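Local coordinates for virulence protein vsdE (PDB 5LQ6) that acts as a cysteine hydrolase effector of Salmonella, contributing to suppression of host immune responses and to bacterial virulence, at residues H84-I87 against Q91-L94; D56-M61 against Q182-W187; N127-V132 against P194-I199; D107-D112 against G117-Q122. The protein carries 4 engineered substitutions. One frame throughout, in Å; residues are numbered along the deposited sequence. Where two conformers were deposited one is given.

Contact 1: residues H84-I87 against Q91-L94; sequences HYNI and QDIL
Side-chain-to-backbone clamping, with N86 gripping L94, fastens the C-terminal part of helix 76-89 to the loop that follows it and to L94, the first residue of strand 94-96. In this SpvD protein, assigned to the papain-like clan CA peptidases, the clamp holds the returning chain against the helix it has just left. The N86 amide makes a pair of bonds with the backbone of L94: OD1 accepts from L94 N at 2.9 Å in a nearly straight bond (176°), and ND2 donates to L94 O at 2.8 Å. Both bonds lie in the plane of the carbonyl concerned and use a lone pair, and L94 O sits close to the N86 amide plane. A weak bond from I93 N reaches the same OD1. The second hydrogen of ND2 goes to a water that in turn donates to D92 OD1, while D92 OD2 is taken by Y49. With its oxygen and both amide hydrogens engaged, the N86 amide is fixed in rotation, consistent with its buried setting. D92 itself is the centre of an inverse gamma turn. Nearer the helix end, Q91 N donates to N86 O at 3.1 Å.

Beside the clamp lies an apolar patch. Y85 swings its ring out with CG anti to the backbone N (chi1 179°), and its hydroxyl bonds to S11. I93 CG2 borders the ring edge, 4.0 Å from Y85 CE1. Over one face, L94 CD1 makes a CH-pi contact, 3.9 Å from the centroid of the Y85 ring.

Contact 2: residues D56-M61 against Q182-W187; sequences DNLKQM and QFIDSW
Helix-on-sheet packing of L58 against I184 joins helix 55-65 to the four-stranded antiparallel sheet, at one of its two edge strands within the chain, 180-184, in a fold assigned to the papain-like peptidase clan. The same segment 182-187 runs on from the strand to D185, whose OD2 is hydrogen-bonded to H165 NE2, a pairing consistent with a Cys-His-Asp triad completed by a cysteine at the start of helix 76-89. The packing thus lies one residue before a probable active-site aspartate.

The contact is small, buried and apolar, with no hydrogen bond across it. I184 CD1 rests against the branch of L58, 3.8 Å from L58 CD1 and 3.9 Å from L58 CD2, with L58 CB close behind, the two side chains meeting at about a right angle. I184 reaches this position because CG1 stands anti to the carbonyl carbon (chi1 -52°) and the branch then extends to CD1. A62, L83 and V170 touch I184 as well, and I172 flanks L58, so the pair belongs to a larger core between helices and sheet.

Q182 adds its aliphatic part, CG lying 4.2 Å from L58 CD1, the two side chains running antiparallel alongside each other. A bend at chi2 (66°) turns its amide back to the strand: OE1 accepts from R55 NE, at the start of the helix, while Q182 NE2 donates almost straight (175°) to F183 O at 2.9 Å.

Contact 3: residues N127-V132 against P194-I199; sequences NSIDEV and PSLQEI
I129 and D130, in the first turn of helix 129-143, meet L196 and I199 of the short helix 196-200. The walk into the contact starts at S128, the N-cap of the first helix: its OG accepts from E131 N and donates to E131 OE1 at 2.7 Å, on the anti lone pair of that oxygen. I129 then carries most of the packing. With CG1 anti to the backbone N (chi1 -163°), CG2 falls between the backbone N and the carbonyl carbon and lies 3.8 Å from L196 CD1. The other branch, CG1, comes within 4.0 Å of I199 CG2. F183 and F167 of the sheet underlie this cluster. At D130 the carboxylate crosses the end of L196 at about a right angle, OD2 standing 3.9 Å from L196 CD2, while OD1 forms a salt bridge with K200. Helix 196-200 likewise opens with a capping box, away from the contact: S195 OG accepts from E198 N at 3.1 Å and S195 N donates to E198 OE1.

With no hydrogen bond between the segments, the join depends on apolar contact between branched side chains; the D130-K200 salt bridge, K200 also being in helix 196-200, adds a directional link between the two helices.

Contact 4: residues D107-D112 against G117-Q122; sequences DSAIVD and GHELNQ
D112 grips L120 through a side-chain-to-backbone bond that holds the chain following helix 108-116 against the helix; within the papain-like SpvD fold this loop doubles back on the helix, which ends at G117 with positive phi. L120 N donates to D112 OD2 at 3.1 Å, nearly straight (168°), though it comes from above the carboxylate plane by 40°. The other oxygen, OD1, forms a salt bridge with R212 of strand 209-212, so the carboxylate ties helix, loop and sheet together; the arginine probably helps D112 to stay ionised in its buried position. CG of D112 lies anti to the carbonyl carbon (chi1 -79°), which directs the carboxylate to the returning loop.

The turn itself is made at G117, the first residue beyond the helix, in a conformation that glycine adopts easily. Its N makes a weak bond to D112 O at 3.2 Å.

Further out, the loop lies against D112, whose CB is 3.9 Å from E119 CA. The E119 side chain, extended beyond CG, lies alongside A109, whose CB is 3.8 Å from E119 OE1; E119 OE2 has a long, weak ion pair with K113. The buried L120 also touches R212 and Y214. Its side chain crosses that of D112 at about a right angle, L120 CG 3.4 Å from D112 OD2.

From the N terminus, helix 55-65 opens contact 2, whose partner strand comes 121 residues later. Within that span, contact 1 folds the chain leaving helix 76-89 back on it, and contact 4 does likewise for helix 108-116; both are therefore enclosed by contact 2 and follow each other in series. Contact 3 opens at 127-132 before contact 2 closes at 182-187, and closes only at 194-199, so these two cross. M61 packs on N86 and D92, joining contacts 1 and 2; H84 packs on L120, joining contacts 1 and 4; F183 touches I129 and L196, joining contacts 2 and 3. Contacts 1 and 3 lie on opposite sides of the chain's centre, with the sheet-bound contact 2 bridging them.

Contact 1: residues H84-I87 against Q91-L94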
loop_
_atom_site.group_PDB
_atom_site.type_symbol
_atom_site.label_atom_id
_atom_site.label_comp_id
_atom_site.label_asym_id
_atom_site.label_seq_id
_atom_site.Cartn_x
_atom_site.Cartn_y
_atom_site.Cartn_z
ATOM N N HIS A 84 -2.390 3.419 2.319
ATOM C CA HIS A 84 -1.396 3.608 3.367
ATOM C C HIS A 84 -1.517 4.944 4.091
ATOM O O HIS A 84 -1.392 5.042 5.306
ATOM C CB HIS A 84 -0.009 3.411 2.772
ATOM C CG HIS A 84 1.095 3.357 3.764
ATOM N ND1 HIS A 84 1.313 2.265 4.571
ATOM C CD2 HIS A 84 2.098 4.213 4.037
ATOM C CE1 HIS A 84 2.344 2.485 5.349
ATOM N NE2 HIS A 84 2.863 3.653 5.032
ATOM N N TYR A 85 -1.697 5.975 3.290
ATOM C CA TYR A 85 -1.917 7.302 3.834
ATOM C C TYR A 85 -3.165 7.370 4.715
ATOM O O TYR A 85 -3.109 7.920 5.812
ATOM C CB TYR A 85 -2.022 8.306 2.693
ATOM C CG TYR A 85 -2.289 9.754 3.066
ATOM C CD1 TYR A 85 -3.551 10.217 3.277
ATOM C CD2 TYR A 85 -1.228 10.609 3.198
ATOM C CE1 TYR A 85 -3.761 11.572 3.583
ATOM C CE2 TYR A 85 -1.425 11.973 3.480
ATOM C CZ TYR A 85 -2.708 12.402 3.685
ATOM O OH TYR A 85 -2.950 13.771 4.016
ATOM N N ASN A 86 -4.269 6.842 4.229
ATOM C CA ASN A 86 -5.543 6.834 4.979
ATOM C C ASN A 86 -5.380 6.058 6.296
ATOM O O ASN A 86 -5.839 6.479 7.353
ATOM C CB ASN A 86 -6.669 6.240 4.146
ATOM C CG ASN A 86 -7.073 7.132 2.977
ATOM O OD1 ASN A 86 -6.596 8.274 2.893
ATOM N ND2 ASN A 86 -7.841 6.614 2.078
ATOM N N ILE A 87 -4.711 4.903 6.252
ATOM C CA ILE A 87 -4.497 4.168 7.463
ATOM C C ILE A 87 -3.677 4.977 8.459
ATOM O O ILE A 87 -4.021 5.050 9.656
ATOM C CB ILE A 87 -3.794 2.800 7.159
ATOM C CG1 ILE A 87 -4.749 1.888 6.448
ATOM C CG2 ILE A 87 -3.258 2.151 8.446
ATOM C CD1 ILE A 87 -4.050 0.732 5.755
ATOM N N GLN A 91 -8.206 7.909 8.669
ATOM C CA GLN A 91 -9.284 8.601 8.023
ATOM C C GLN A 91 -9.345 8.310 6.558
ATOM O O GLN A 91 -8.300 8.186 5.917
ATOM C CB GLN A 91 -9.121 10.115 8.267
ATOM C CG GLN A 91 -10.308 10.942 7.773
ATOM C CD GLN A 91 -10.191 12.442 8.134
ATOM O OE1 GLN A 91 -9.422 12.826 9.032
ATOM N NE2 GLN A 91 -10.965 13.284 7.437
ATOM N N ASP A 92 -10.554 8.255 6.001
ATOM C CA ASP A 92 -10.761 8.050 4.580
ATOM C C ASP A 92 -10.592 9.366 3.835
ATOM O O ASP A 92 -11.550 10.114 3.685
ATOM C CB ASP A 92 -12.122 7.429 4.241
ATOM C CG ASP A 92 -12.231 5.977 4.642
ATOM O OD1 ASP A 92 -11.219 5.234 4.599
ATOM O OD2 ASP A 92 -13.348 5.522 4.991
ATOM N N ILE A 93 -9.382 9.671 3.404
ATOM C CA ILE A 93 -9.033 11.000 2.776
ATOM C C ILE A 93 -8.764 10.882 1.317
ATOM O O ILE A 93 -9.384 11.544 0.503
ATOM C CB ILE A 93 -7.870 11.663 3.498
ATOM C CG1 ILE A 93 -8.224 11.926 4.953
ATOM C CG2 ILE A 93 -7.422 12.948 2.764
ATOM C CD1 ILE A 93 -7.054 12.249 5.827
ATOM N N LEU A 94 -7.820 9.998 0.921
ATOM C CA LEU A 94 -7.444 9.834 -0.457
ATOM C C LEU A 94 -8.121 8.666 -1.134
ATOM O O LEU A 94 -8.320 7.617 -0.508
ATOM C CB LEU A 94 -5.935 9.651 -0.557
ATOM C CG LEU A 94 -5.026 10.682 0.072
ATOM C CD1 LEU A 94 -3.580 10.335 -0.230
ATOM C CD2 LEU A 94 -5.313 12.081 -0.480
HETATM O O HOH W 1 -9.167 4.266 3.000
#

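Contact 2: residues D56-M61 against Q182-W187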
loop_
_atom_site.group_PDB
_atom_site.type_symbol
_atom_site.label_atom_id
_atom_site.label_comp_id
_atom_site.label_asym_id
_atom_site.label_seq_id
_atom_site.Cartn_x
_atom_site.Cartn_y
_atom_site.Cartn_z
ATOM N N ASP A 56 -12.726 -5.402 9.976
ATOM C CA ASP A 56 -13.814 -4.783 9.271
ATOM C C ASP A 56 -13.506 -3.316 8.905
ATOM O O ASP A 56 -13.886 -2.844 7.833
ATOM C CB ASP A 56 -15.069 -4.800 10.149
ATOM C CG ASP A 56 -16.224 -4.196 9.428
ATOM O OD1 ASP A 56 -16.659 -4.830 8.453
ATOM O OD2 ASP A 56 -16.613 -3.052 9.782
ATOM N N ASN A 57 -12.833 -2.596 9.773
ATOM C CA ASN A 57 -12.341 -1.259 9.442
ATOM C C ASN A 57 -11.512 -1.301 8.174
ATOM O O ASN A 57 -11.677 -0.466 7.268
ATOM C CB ASN A 57 -11.485 -0.609 10.550
ATOM C CG ASN A 57 -12.227 -0.273 11.837
ATOM O OD1 ASN A 57 -11.601 -0.262 12.895
ATOM N ND2 ASN A 57 -13.499 0.060 11.747
ATOM N N LEU A 58 -10.566 -2.232 8.140
ATOM C CA LEU A 58 -9.708 -2.335 6.964
ATOM C C LEU A 58 -10.462 -2.639 5.683
ATOM O O LEU A 58 -10.101 -2.171 4.624
ATOM C CB LEU A 58 -8.607 -3.404 7.168
ATOM C CG LEU A 58 -7.585 -3.148 8.221
ATOM C CD1 LEU A 58 -6.678 -4.396 8.236
ATOM C CD2 LEU A 58 -6.771 -1.906 7.911
ATOM N N LYS A 59 -11.496 -3.473 5.765
ATOM C CA LYS A 59 -12.296 -3.734 4.599
ATOM C C LYS A 59 -12.916 -2.446 4.091
ATOM O O LYS A 59 -12.920 -2.169 2.888
ATOM C CB LYS A 59 -13.426 -4.740 4.925
ATOM C CG LYS A 59 -14.147 -5.264 3.719
ATOM C CD LYS A 59 -15.317 -6.163 4.106
ATOM C CE LYS A 59 -14.985 -7.080 5.281
ATOM N NZ LYS A 59 -16.150 -7.955 5.618
ATOM N N GLN A 60 -13.500 -1.659 4.998
ATOM C CA GLN A 60 -14.139 -0.432 4.566
ATOM C C GLN A 60 -13.128 0.564 3.970
ATOM O O GLN A 60 -13.415 1.226 2.997
ATOM C CB GLN A 60 -14.902 0.204 5.721
ATOM C CG GLN A 60 -15.932 -0.671 6.464
ATOM C CD GLN A 60 -16.607 -1.794 5.664
ATOM O OE1 GLN A 60 -17.166 -1.593 4.560
ATOM N NE2 GLN A 60 -16.575 -2.996 6.230
ATOM N N MET A 61 -11.943 0.616 4.559
ATOM C CA MET A 61 -10.879 1.503 4.051
ATOM C C MET A 61 -10.399 1.076 2.672
ATOM O O MET A 61 -10.156 1.904 1.785
ATOM C CB MET A 61 -9.717 1.545 5.051
ATOM C CG MET A 61 -10.127 2.213 6.338
ATOM S SD MET A 61 -8.828 2.504 7.523
ATOM C CE MET A 61 -8.180 4.062 6.874
ATOM N N GLN A 182 -2.756 -8.960 8.195
ATOM C CA GLN A 182 -3.776 -8.953 7.187
ATOM C C GLN A 182 -3.243 -8.305 5.915
ATOM O O GLN A 182 -3.017 -7.098 5.890
ATOM C CB GLN A 182 -5.018 -8.248 7.668
ATOM C CG GLN A 182 -6.160 -8.218 6.676
ATOM C CD GLN A 182 -6.699 -9.590 6.401
ATOM O OE1 GLN A 182 -7.225 -10.251 7.340
ATOM N NE2 GLN A 182 -6.486 -10.110 5.196
ATOM N N PHE A 183 -3.071 -9.106 4.880
ATOM C CA PHE A 183 -2.816 -8.538 3.537
ATOM C C PHE A 183 -4.058 -7.915 3.017
ATOM O O PHE A 183 -5.176 -8.432 3.213
ATOM C CB PHE A 183 -2.215 -9.593 2.634
ATOM C CG PHE A 183 -0.827 -10.014 3.052
ATOM C CD1 PHE A 183 0.231 -9.177 2.873
ATOM C CD2 PHE A 183 -0.576 -11.256 3.642
ATOM C CE1 PHE A 183 1.540 -9.529 3.233
ATOM C CE2 PHE A 183 0.715 -11.595 4.003
ATOM C CZ PHE A 183 1.762 -10.742 3.799
ATOM N N ILE A 184 -3.878 -6.790 2.324
ATOM C CA ILE A 184 -4.980 -6.006 1.760
ATOM C C ILE A 184 -4.606 -5.690 0.315
ATOM O O ILE A 184 -3.552 -5.133 0.066
ATOM C CB ILE A 184 -5.265 -4.714 2.512
ATOM C CG1 ILE A 184 -5.446 -4.956 3.989
ATOM C CG2 ILE A 184 -6.453 -4.016 1.916
ATOM C CD1 ILE A 184 -5.151 -3.742 4.816
ATOM N N ASP A 185 -5.446 -6.049 -0.632
ATOM C CA ASP A 185 -5.192 -5.713 -2.048
ATOM C C ASP A 185 -6.402 -4.978 -2.544
ATOM O O ASP A 185 -7.335 -5.612 -3.080
ATOM C CB ASP A 185 -4.809 -6.937 -2.880
ATOM C CG ASP A 185 -4.294 -6.583 -4.234
ATOM O OD1 ASP A 185 -4.523 -5.446 -4.677
ATOM O OD2 ASP A 185 -3.612 -7.430 -4.844
ATOM N N SER A 186 -6.417 -3.645 -2.423
ATOM C CA SER A 186 -7.576 -2.847 -2.799
ATOM C C SER A 186 -7.796 -2.858 -4.301
ATOM O O SER A 186 -8.920 -2.575 -4.771
ATOM C CB SER A 186 -7.473 -1.441 -2.283
ATOM O OG SER A 186 -6.362 -0.744 -2.876
ATOM N N TRP A 187 -6.776 -3.204 -5.064
ATOM C CA TRP A 187 -6.891 -3.373 -6.529
ATOM C C TRP A 187 -7.644 -4.621 -6.924
ATOM O O TRP A 187 -8.349 -4.671 -7.961
ATOM C CB TRP A 187 -5.483 -3.361 -7.120
ATOM C CG TRP A 187 -5.369 -3.619 -8.568
ATOM C CD1 TRP A 187 -5.402 -2.674 -9.540
ATOM C CD2 TRP A 187 -5.215 -4.866 -9.199
ATOM N NE1 TRP A 187 -5.282 -3.277 -10.769
ATOM C CE2 TRP A 187 -5.119 -4.621 -10.590
ATOM C CE3 TRP A 187 -5.074 -6.170 -8.739
ATOM C CZ2 TRP A 187 -4.946 -5.661 -11.516
ATOM C CZ3 TRP A 187 -4.888 -7.224 -9.692
ATOM C CH2 TRP A 187 -4.859 -6.940 -11.042
#

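Contact 3: residues N127-V132 against P194-I199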
loop_
_atom_site.group_PDB
_atom_site.type_symbol
_atom_site.label_atom_id
_atom_site.label_comp_id
_atom_site.label_asym_id
_atom_site.label_seq_id
_atom_site.Cartn_x
_atom_site.Cartn_y
_atom_site.Cartn_z
ATOM N N ASN A 127 12.331 -12.912 -0.175
ATOM C CA ASN A 127 12.175 -13.885 -1.202
ATOM C C ASN A 127 10.836 -14.589 -1.266
ATOM O O ASN A 127 10.610 -15.435 -2.141
ATOM C CB ASN A 127 13.224 -14.982 -1.008
ATOM C CG ASN A 127 14.615 -14.494 -1.236
ATOM O OD1 ASN A 127 14.845 -13.733 -2.164
ATOM N ND2 ASN A 127 15.557 -14.949 -0.423
ATOM N N SER A 128 9.893 -14.274 -0.366
ATOM C CA SER A 128 8.614 -14.928 -0.351
ATOM C C SER A 128 7.633 -14.097 0.452
ATOM O O SER A 128 8.008 -13.298 1.312
ATOM C CB SER A 128 8.706 -16.368 0.244
ATOM O OG SER A 128 8.983 -16.271 1.599
ATOM N N ILE A 129 6.353 -14.291 0.172
ATOM C CA ILE A 129 5.307 -13.633 0.962
ATOM C C ILE A 129 5.320 -14.117 2.397
ATOM O O ILE A 129 5.045 -13.388 3.316
ATOM C CB ILE A 129 3.962 -13.749 0.194
ATOM C CG1 ILE A 129 2.934 -12.727 0.734
ATOM C CG2 ILE A 129 3.446 -15.131 0.289
ATOM C CD1 ILE A 129 3.278 -11.326 0.394
ATOM N N ASP A 130 5.749 -15.365 2.634
ATOM C CA ASP A 130 5.918 -15.861 3.973
ATOM C C ASP A 130 6.954 -15.086 4.747
ATOM O O ASP A 130 6.822 -14.778 5.935
ATOM C CB ASP A 130 6.317 -17.363 3.926
ATOM C CG ASP A 130 5.417 -18.158 3.014
ATOM O OD1 ASP A 130 5.584 -18.076 1.721
ATOM O OD2 ASP A 130 4.514 -18.774 3.598
ATOM N N GLU A 131 8.045 -14.768 4.071
ATOM C CA GLU A 131 9.097 -13.968 4.686
ATOM C C GLU A 131 8.667 -12.529 4.917
ATOM O O GLU A 131 9.072 -11.905 5.909
ATOM C CB GLU A 131 10.316 -14.089 3.834
ATOM C CG GLU A 131 10.924 -15.479 4.026
ATOM C CD GLU A 131 12.028 -15.790 3.055
ATOM O OE1 GLU A 131 11.674 -16.187 1.938
ATOM O OE2 GLU A 131 13.241 -15.681 3.444
ATOM N N VAL A 132 7.881 -11.983 3.996
ATOM C CA VAL A 132 7.247 -10.685 4.222
ATOM C C VAL A 132 6.428 -10.707 5.509
ATOM O O VAL A 132 6.560 -9.789 6.348
ATOM C CB VAL A 132 6.375 -10.297 3.043
ATOM C CG1 VAL A 132 5.533 -9.060 3.381
ATOM C CG2 VAL A 132 7.202 -10.022 1.783
ATOM N N PRO A 194 -7.217 -10.879 1.116
ATOM C CA PRO A 194 -6.807 -12.285 0.913
ATOM C C PRO A 194 -6.136 -12.850 2.139
ATOM O O PRO A 194 -5.439 -12.124 2.857
ATOM C CB PRO A 194 -5.880 -12.200 -0.267
ATOM C CG PRO A 194 -5.272 -10.826 -0.113
ATOM C CD PRO A 194 -6.381 -9.954 0.332
ATOM N N SER A 195 -6.267 -14.148 2.342
ATOM C CA SER A 195 -5.444 -14.836 3.303
ATOM C C SER A 195 -4.073 -15.031 2.743
ATOM O O SER A 195 -3.861 -14.860 1.555
ATOM C CB SER A 195 -6.019 -16.202 3.648
ATOM O OG SER A 195 -5.971 -17.053 2.499
ATOM N N LEU A 196 -3.110 -15.410 3.596
ATOM C CA LEU A 196 -1.780 -15.735 3.106
ATOM C C LEU A 196 -1.842 -16.820 2.024
ATOM O O LEU A 196 -1.214 -16.696 0.970
ATOM C CB LEU A 196 -0.907 -16.179 4.280
ATOM C CG LEU A 196 0.520 -16.584 3.848
ATOM C CD1 LEU A 196 1.314 -15.394 3.388
ATOM C CD2 LEU A 196 1.235 -17.240 5.034
ATOM N N GLN A 197 -2.589 -17.864 2.276
ATOM C CA GLN A 197 -2.724 -18.969 1.301
ATOM C C GLN A 197 -3.240 -18.439 -0.013
ATOM O O GLN A 197 -2.770 -18.813 -1.102
ATOM C CB GLN A 197 -3.630 -20.058 1.895
ATOM C CG GLN A 197 -4.029 -21.206 0.972
ATOM C CD GLN A 197 -4.737 -22.334 1.742
ATOM O OE1 GLN A 197 -5.938 -22.549 1.615
ATOM N NE2 GLN A 197 -3.979 -23.047 2.559
ATOM N N GLU A 198 -4.238 -17.549 0.023
ATOM C CA GLU A 198 -4.852 -17.060 -1.197
ATOM C C GLU A 198 -3.871 -16.190 -1.949
ATOM O O GLU A 198 -3.742 -16.322 -3.173
ATOM C CB GLU A 198 -6.123 -16.253 -0.853
ATOM C CG GLU A 198 -7.277 -17.170 -0.554
ATOM C CD GLU A 198 -8.415 -16.520 0.158
ATOM O OE1 GLU A 198 -8.340 -15.333 0.548
ATOM O OE2 GLU A 198 -9.438 -17.189 0.344
ATOM N N ILE A 199 -3.189 -15.257 -1.285
ATOM C CA ILE A 199 -2.306 -14.375 -2.009
ATOM C C ILE A 199 -1.097 -15.119 -2.590
ATOM O O ILE A 199 -0.595 -14.753 -3.652
ATOM C CB ILE A 199 -1.953 -13.151 -1.138
ATOM C CG1 ILE A 199 -1.607 -11.961 -2.050
ATOM C CG2 ILE A 199 -0.917 -13.514 -0.111
ATOM C CD1 ILE A 199 -1.384 -10.675 -1.304
#

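Contact 4: residues D107-D112 against G117-Q122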
loop_
_atom_site.group_PDB
_atom_site.type_symbol
_atom_site.label_atom_id
_atom_site.label_comp_id
_atom_site.label_asym_id
_atom_site.label_seq_id
_atom_site.Cartn_x
_atom_site.Cartn_y
_atom_site.Cartn_z
ATOM N N ASP A 107 5.418 5.089 -11.313
ATOM C CA ASP A 107 6.617 4.918 -10.498
ATOM C C ASP A 107 6.243 5.212 -9.056
ATOM O O ASP A 107 5.695 6.293 -8.734
ATOM C CB ASP A 107 7.675 5.903 -11.023
ATOM C CG ASP A 107 8.980 5.889 -10.245
ATOM O OD1 ASP A 107 9.161 5.092 -9.297
ATOM O OD2 ASP A 107 9.855 6.686 -10.670
ATOM N N SER A 108 6.521 4.260 -8.180
ATOM C CA SER A 108 6.242 4.429 -6.764
ATOM C C SER A 108 7.014 5.596 -6.170
ATOM O O SER A 108 6.557 6.174 -5.190
ATOM C CB SER A 108 6.402 3.148 -5.935
ATOM O OG SER A 108 7.718 2.697 -5.941
ATOM N N ALA A 109 8.191 5.919 -6.715
ATOM C CA ALA A 109 8.965 7.063 -6.216
ATOM C C ALA A 109 8.192 8.384 -6.443
ATOM O O ALA A 109 8.105 9.231 -5.556
ATOM C CB ALA A 109 10.305 7.135 -6.917
ATOM N N ILE A 110 7.654 8.549 -7.650
ATOM C CA ILE A 110 6.868 9.739 -7.959
ATOM C C ILE A 110 5.607 9.753 -7.119
ATOM O O ILE A 110 5.237 10.772 -6.520
ATOM C CB ILE A 110 6.530 9.829 -9.475
ATOM C CG1 ILE A 110 7.834 9.952 -10.264
ATOM C CG2 ILE A 110 5.516 10.945 -9.768
ATOM C CD1 ILE A 110 7.594 10.030 -11.767
ATOM N N VAL A 111 4.939 8.597 -7.004
ATOM C CA VAL A 111 3.740 8.559 -6.196
ATOM C C VAL A 111 4.050 8.894 -4.741
ATOM O O VAL A 111 3.314 9.659 -4.102
ATOM C CB VAL A 111 3.000 7.179 -6.312
ATOM C CG1 VAL A 111 1.913 6.993 -5.273
ATOM C CG2 VAL A 111 2.477 6.981 -7.734
ATOM N N ASP A 112 5.127 8.352 -4.191
ATOM C CA ASP A 112 5.472 8.606 -2.828
ATOM C C ASP A 112 5.848 10.097 -2.609
ATOM O O ASP A 112 5.475 10.702 -1.617
ATOM C CB ASP A 112 6.679 7.751 -2.381
ATOM C CG ASP A 112 6.330 6.335 -2.039
ATOM O OD1 ASP A 112 5.112 5.915 -2.030
ATOM O OD2 ASP A 112 7.338 5.597 -1.711
ATOM N N GLY A 117 5.572 13.221 0.356
ATOM C CA GLY A 117 6.582 14.262 0.347
ATOM C C GLY A 117 8.003 13.782 0.281
ATOM O O GLY A 117 8.960 14.617 0.348
ATOM N N HIS A 118 8.202 12.472 0.156
ATOM C CA HIS A 118 9.508 11.844 -0.019
ATOM C C HIS A 118 9.287 10.402 -0.357
ATOM O O HIS A 118 8.195 9.862 -0.104
ATOM C CB HIS A 118 10.357 11.982 1.273
ATOM C CG HIS A 118 9.709 11.427 2.490
ATOM N ND1 HIS A 118 9.035 12.208 3.406
ATOM C CD2 HIS A 118 9.650 10.163 2.965
ATOM C CE1 HIS A 118 8.550 11.434 4.364
ATOM N NE2 HIS A 118 8.937 10.197 4.136
ATOM N N GLU A 119 10.305 9.776 -0.949
ATOM C CA GLU A 119 10.294 8.322 -1.165
ATOM C C GLU A 119 10.312 7.619 0.168
ATOM O O GLU A 119 11.004 8.046 1.073
ATOM C CB GLU A 119 11.503 7.854 -1.971
ATOM C CG GLU A 119 11.685 8.569 -3.276
ATOM C CD GLU A 119 12.741 7.911 -4.152
ATOM O OE1 GLU A 119 12.825 6.649 -4.162
ATOM O OE2 GLU A 119 13.446 8.664 -4.859
ATOM N N LEU A 120 9.510 6.572 0.324
ATOM C CA LEU A 120 9.486 5.830 1.585
ATOM C C LEU A 120 10.673 4.850 1.602
ATOM O O LEU A 120 11.024 4.295 0.598
ATOM C CB LEU A 120 8.166 5.065 1.735
ATOM C CG LEU A 120 6.888 5.876 1.626
ATOM C CD1 LEU A 120 5.673 4.982 1.848
ATOM C CD2 LEU A 120 6.931 7.061 2.607
ATOM N N ASN A 121 11.317 4.719 2.730
ATOM C CA ASN A 121 12.509 3.844 2.774
ATOM C C ASN A 121 12.021 2.389 2.712
ATOM O O ASN A 121 11.004 2.042 3.294
ATOM C CB ASN A 121 13.361 4.058 4.031
ATOM C CG ASN A 121 12.552 3.921 5.310
ATOM O OD1 ASN A 121 11.365 4.212 5.322
ATOM N ND2 ASN A 121 13.190 3.484 6.383
ATOM N N GLN A 122 12.733 1.611 1.945
ATOM C CA GLN A 122 12.366 0.235 1.690
ATOM C C GLN A 122 13.188 -0.700 2.560
ATOM O O GLN A 122 14.231 -0.349 3.107
ATOM C CB GLN A 122 12.620 -0.099 0.237
ATOM C CG GLN A 122 11.805 0.687 -0.740
ATOM C CD GLN A 122 11.523 -0.105 -1.989
ATOM O OE1 GLN A 122 12.453 -0.470 -2.701
ATOM N NE2 GLN A 122 10.237 -0.427 -2.234
#